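Long-range contacts in putative diguanylate cyclase (GGDEF) with PAS/PAC domain (PDB 3LIF), which probably synthesises cyclic di-GMP from two GTP molecules through its GGDEF domain, the present chain being its extracellular PDC-fold sensor portion: residues L20-A25 against V233-A237; H104-D109 against V130-L134. The contacts are given in a common frame with arbitrary orientation. Numbering follows the deposited sequence.

Contact 1 (L20-A25 against V233-A237); sequences LSHSLA and VVTVA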
# COMPACT_ATOMS: atom_id res chain seq x y z
N LEU A 20 7.76 10.94 13.76
CA LEU A 20 6.96 11.10 12.56
C LEU A 20 6.79 9.73 11.79
O LEU A 20 5.68 9.33 11.40
CB LEU A 20 7.59 12.19 11.72
CG LEU A 20 6.77 12.42 10.48
CD1 LEU A 20 5.29 12.38 10.84
CD2 LEU A 20 7.20 13.73 9.81
N SER A 21 7.90 9.03 11.63
CA SER A 21 7.92 7.68 11.12
C SER A 21 6.92 6.79 11.91
O SER A 21 6.16 6.00 11.33
CB SER A 21 9.35 7.11 11.17
OG SER A 21 9.58 6.37 12.36
N HIS A 22 6.90 6.93 13.22
CA HIS A 22 5.91 6.19 13.97
C HIS A 22 4.48 6.57 13.59
O HIS A 22 3.62 5.71 13.38
CB HIS A 22 6.14 6.42 15.44
CG HIS A 22 5.33 5.53 16.31
ND1 HIS A 22 5.86 4.40 16.93
CD2 HIS A 22 4.03 5.60 16.69
CE1 HIS A 22 4.91 3.82 17.64
NE2 HIS A 22 3.79 4.52 17.50
N SER A 23 4.19 7.84 13.44
CA SER A 23 2.86 8.20 12.99
C SER A 23 2.53 7.68 11.59
O SER A 23 1.45 7.17 11.35
CB SER A 23 2.72 9.71 12.96
OG SER A 23 2.66 10.16 14.26
N LEU A 24 3.46 7.85 10.65
CA LEU A 24 3.27 7.37 9.29
C LEU A 24 3.03 5.83 9.30
O LEU A 24 2.18 5.36 8.60
CB LEU A 24 4.45 7.80 8.41
CG LEU A 24 4.67 9.31 8.25
CD1 LEU A 24 5.96 9.68 7.50
CD2 LEU A 24 3.54 10.00 7.55
N ALA A 25 3.76 5.08 10.11
CA ALA A 25 3.62 3.63 10.13
C ALA A 25 2.21 3.24 10.60
O ALA A 25 1.56 2.34 10.05
CB ALA A 25 4.65 3.02 11.02
N VAL A 233 7.05 -0.64 4.63
CA VAL A 233 7.97 0.18 5.40
C VAL A 233 7.61 1.63 5.10
O VAL A 233 7.17 1.93 4.01
CB VAL A 233 9.39 -0.04 4.92
CG1 VAL A 233 10.41 0.66 5.83
CG2 VAL A 233 9.66 -1.52 4.88
N VAL A 234 7.78 2.54 6.04
CA VAL A 234 7.58 3.94 5.67
C VAL A 234 8.90 4.61 5.85
O VAL A 234 9.69 4.19 6.72
CB VAL A 234 6.60 4.64 6.60
CG1 VAL A 234 5.19 4.18 6.31
CG2 VAL A 234 6.97 4.35 8.06
N THR A 235 9.17 5.64 5.05
CA THR A 235 10.38 6.43 5.29
C THR A 235 10.05 7.91 5.26
O THR A 235 9.19 8.29 4.49
CB THR A 235 11.42 6.17 4.21
OG1 THR A 235 10.94 6.68 2.95
CG2 THR A 235 11.74 4.66 4.08
N VAL A 236 10.69 8.74 6.11
CA VAL A 236 10.62 10.22 6.05
C VAL A 236 12.02 10.73 5.92
O VAL A 236 12.88 10.32 6.68
CB VAL A 236 10.27 10.90 7.38
CG1 VAL A 236 9.35 12.04 7.14
CG2 VAL A 236 9.71 10.00 8.38
N ALA A 237 12.23 11.71 5.05
CA ALA A 237 13.55 12.30 4.88
C ALA A 237 13.48 13.81 4.74
O ALA A 237 12.46 14.35 4.31
CB ALA A 237 14.23 11.73 3.69
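V234 and V236 on strand 232-239 turn their CA-to-CB bonds toward helix 5-47 and meet L24, whose own bond points back at the strand. V234 fits against the helix near its backbone: its CG2 lies 3.8 Å from S21 O and 4.0 Å from A25 CB, its CB 4.2 Å from L24 CB. Alanine is small enough to admit a branched valine. V236 takes the next site, with CG2 3.9 Å from L24 CD1 and CG1 3.8 Å from L20 CD2; the small S21 lets V236 CG2 come to 3.8 Å from S21 N and 4.0 Å from S21 CB. Compact, beta-branched valine suits an extended strand, whereas leucine is long enough to span from helix to sheet; L24 also reaches F161 and I169. S21 OG makes hydrogen bonds with R18 O and R225 NE. With 8.0 Å between segment axes and 143° between their directions, this is the apolar packing of a long N-terminal helix on a central sheet strand, typical of the PDC (dCache) sensor fold.

Contact 2 (H104-D109 against V130-L134); sequences HRANDD and VSRRL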
# COMPACT_ATOMS: atom_id res chain seq x y z
N HIS A 104 -4.51 -17.16 -3.85
CA HIS A 104 -5.59 -17.58 -3.01
C HIS A 104 -6.16 -18.93 -3.32
O HIS A 104 -6.75 -19.56 -2.43
CB HIS A 104 -6.69 -16.54 -3.00
CG HIS A 104 -6.25 -15.28 -2.32
ND1 HIS A 104 -6.37 -14.03 -2.90
CD2 HIS A 104 -5.60 -15.09 -1.15
CE1 HIS A 104 -5.85 -13.12 -2.10
NE2 HIS A 104 -5.38 -13.74 -1.04
N ARG A 105 -6.05 -19.37 -4.58
CA ARG A 105 -6.59 -20.67 -4.92
C ARG A 105 -5.68 -21.75 -4.33
O ARG A 105 -6.12 -22.84 -4.02
CB ARG A 105 -6.67 -20.85 -6.42
CG ARG A 105 -7.24 -22.21 -6.82
CD ARG A 105 -7.31 -22.37 -8.30
NE ARG A 105 -6.00 -22.18 -8.90
CZ ARG A 105 -5.79 -21.99 -10.20
NH1 ARG A 105 -6.80 -21.93 -11.07
NH2 ARG A 105 -4.54 -21.81 -10.64
N ALA A 106 -4.42 -21.44 -4.16
CA ALA A 106 -3.51 -22.41 -3.65
C ALA A 106 -3.42 -22.46 -2.12
O ALA A 106 -3.05 -23.49 -1.60
CB ALA A 106 -2.15 -22.18 -4.25
N ASN A 107 -3.70 -21.36 -1.40
CA ASN A 107 -3.48 -21.29 0.06
C ASN A 107 -4.71 -20.90 0.82
O ASN A 107 -5.33 -19.88 0.51
CB ASN A 107 -2.42 -20.27 0.42
CG ASN A 107 -1.20 -20.37 -0.43
OD1 ASN A 107 -1.19 -19.92 -1.58
ND2 ASN A 107 -0.14 -20.94 0.12
N ASP A 108 -5.06 -21.69 1.82
CA ASP A 108 -6.23 -21.41 2.67
C ASP A 108 -5.76 -20.55 3.83
O ASP A 108 -5.36 -21.10 4.88
CB ASP A 108 -6.81 -22.70 3.28
CG ASP A 108 -5.73 -23.48 4.08
OD1 ASP A 108 -4.53 -23.44 3.68
OD2 ASP A 108 -6.06 -24.13 5.10
N ASP A 109 -5.80 -19.23 3.65
CA ASP A 109 -5.49 -18.30 4.72
C ASP A 109 -6.20 -16.94 4.59
O ASP A 109 -6.79 -16.62 3.55
CB ASP A 109 -4.00 -18.12 4.85
CG ASP A 109 -3.42 -17.26 3.78
OD1 ASP A 109 -2.28 -17.56 3.36
OD2 ASP A 109 -4.07 -16.28 3.37
N VAL A 130 -5.01 -5.17 -3.27
CA VAL A 130 -5.11 -5.86 -1.99
C VAL A 130 -6.22 -6.90 -2.20
O VAL A 130 -7.19 -6.64 -2.99
CB VAL A 130 -5.49 -4.76 -0.95
CG1 VAL A 130 -7.03 -4.58 -0.80
CG2 VAL A 130 -4.77 -4.93 0.34
N SER A 131 -6.11 -8.09 -1.58
CA SER A 131 -7.06 -9.14 -1.93
C SER A 131 -7.26 -10.21 -0.86
O SER A 131 -6.37 -10.51 -0.06
CB SER A 131 -6.65 -9.80 -3.28
OG SER A 131 -5.54 -10.70 -3.13
N ARG A 132 -8.44 -10.83 -0.89
CA ARG A 132 -8.78 -11.90 0.09
C ARG A 132 -9.42 -13.12 -0.56
O ARG A 132 -10.25 -12.99 -1.48
CB ARG A 132 -9.61 -11.34 1.31
CG ARG A 132 -8.73 -11.17 2.56
CD ARG A 132 -9.33 -10.33 3.73
NE ARG A 132 -9.81 -11.23 4.78
CZ ARG A 132 -9.51 -12.51 4.71
NH1 ARG A 132 -8.74 -12.91 3.68
NH2 ARG A 132 -9.93 -13.36 5.63
N ARG A 133 -9.04 -14.30 -0.11
CA ARG A 133 -9.68 -15.55 -0.55
C ARG A 133 -11.17 -15.69 -0.20
O ARG A 133 -11.49 -15.63 0.99
CB ARG A 133 -8.99 -16.70 0.11
CG ARG A 133 -9.54 -18.04 -0.26
CD ARG A 133 -9.09 -19.06 0.75
NE ARG A 133 -8.42 -20.15 0.08
CZ ARG A 133 -8.86 -21.40 0.06
NH1 ARG A 133 -9.99 -21.71 0.72
NH2 ARG A 133 -8.16 -22.31 -0.63
N LEU A 134 -12.06 -15.88 -1.19
CA LEU A 134 -13.49 -16.25 -0.96
C LEU A 134 -13.69 -17.74 -0.67
O LEU A 134 -12.92 -18.59 -1.16
CB LEU A 134 -14.33 -15.92 -2.16
CG LEU A 134 -14.21 -14.44 -2.45
CD1 LEU A 134 -15.11 -14.12 -3.60
CD2 LEU A 134 -14.55 -13.60 -1.17
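R133 is the residue that ties the two segments together. Helix 99-106 ends just before N107, and carbonyl oxygens at the end of a helix tend to lack onward amide partners; a long arginine from the adjacent strand can supply the missing donor. R133 NE donates to H104 O at 3.1 Å with an N-H...O angle of 143°, and more weakly to N107 O, also at 3.1 Å but at 127°. The single NE hydrogen is thus shared between the two carbonyls, and N107 O also takes a weak bond from D109 N at 3.2 Å. NH1 forms a salt bridge with E135, and D108 CA lies over one guanidinium face, 3.6 Å from R133 NE. H104 brings its aliphatic part against that of R133 (CB to CB, 3.9 Å), and one face of its imidazole covers R133 N and R132 CA, a flat ring being well suited to lying on a strand backbone. The carboxylate of D109 is held by residues near in sequence: OD2 accepts from T111 N and OD1 shares a weak hydrogen bond with Y103 OH of helix 99-106. Backbone groups of strand 126-135 are met from both sides, S131 pairing with L113 and V130 and R132 with A147 and V145. Helix 99-106 meets this strand through H104, against S131 and R133, while V130, R132 and L134 turn to the long helix 5-47: V130 and R132 touch L39, L134 packs on V43 and M46, and R132 NE makes long, weak ion pairs with D36 and D40.

In the fold
The two contacts belong to the two halves of a tandem PDC sensor, each built on a five-stranded antiparallel sheet with strand order 2-1-5-4-3. Contact 2 uses the sheet formed earlier in the sequence and contact 1 the later one; their centres are 29 Å apart on opposite sides of the chain's centre, and their nearest atoms remain about 13 Å apart. Helix 5-47 joins them: it forms one side of contact 1 directly, and farther along it packs on strand 126-135, the strand of contact 2. The cyclase domain is absent from this extracellular piece, so neither contact lies at the catalytic site; both concern the architecture of the sensor.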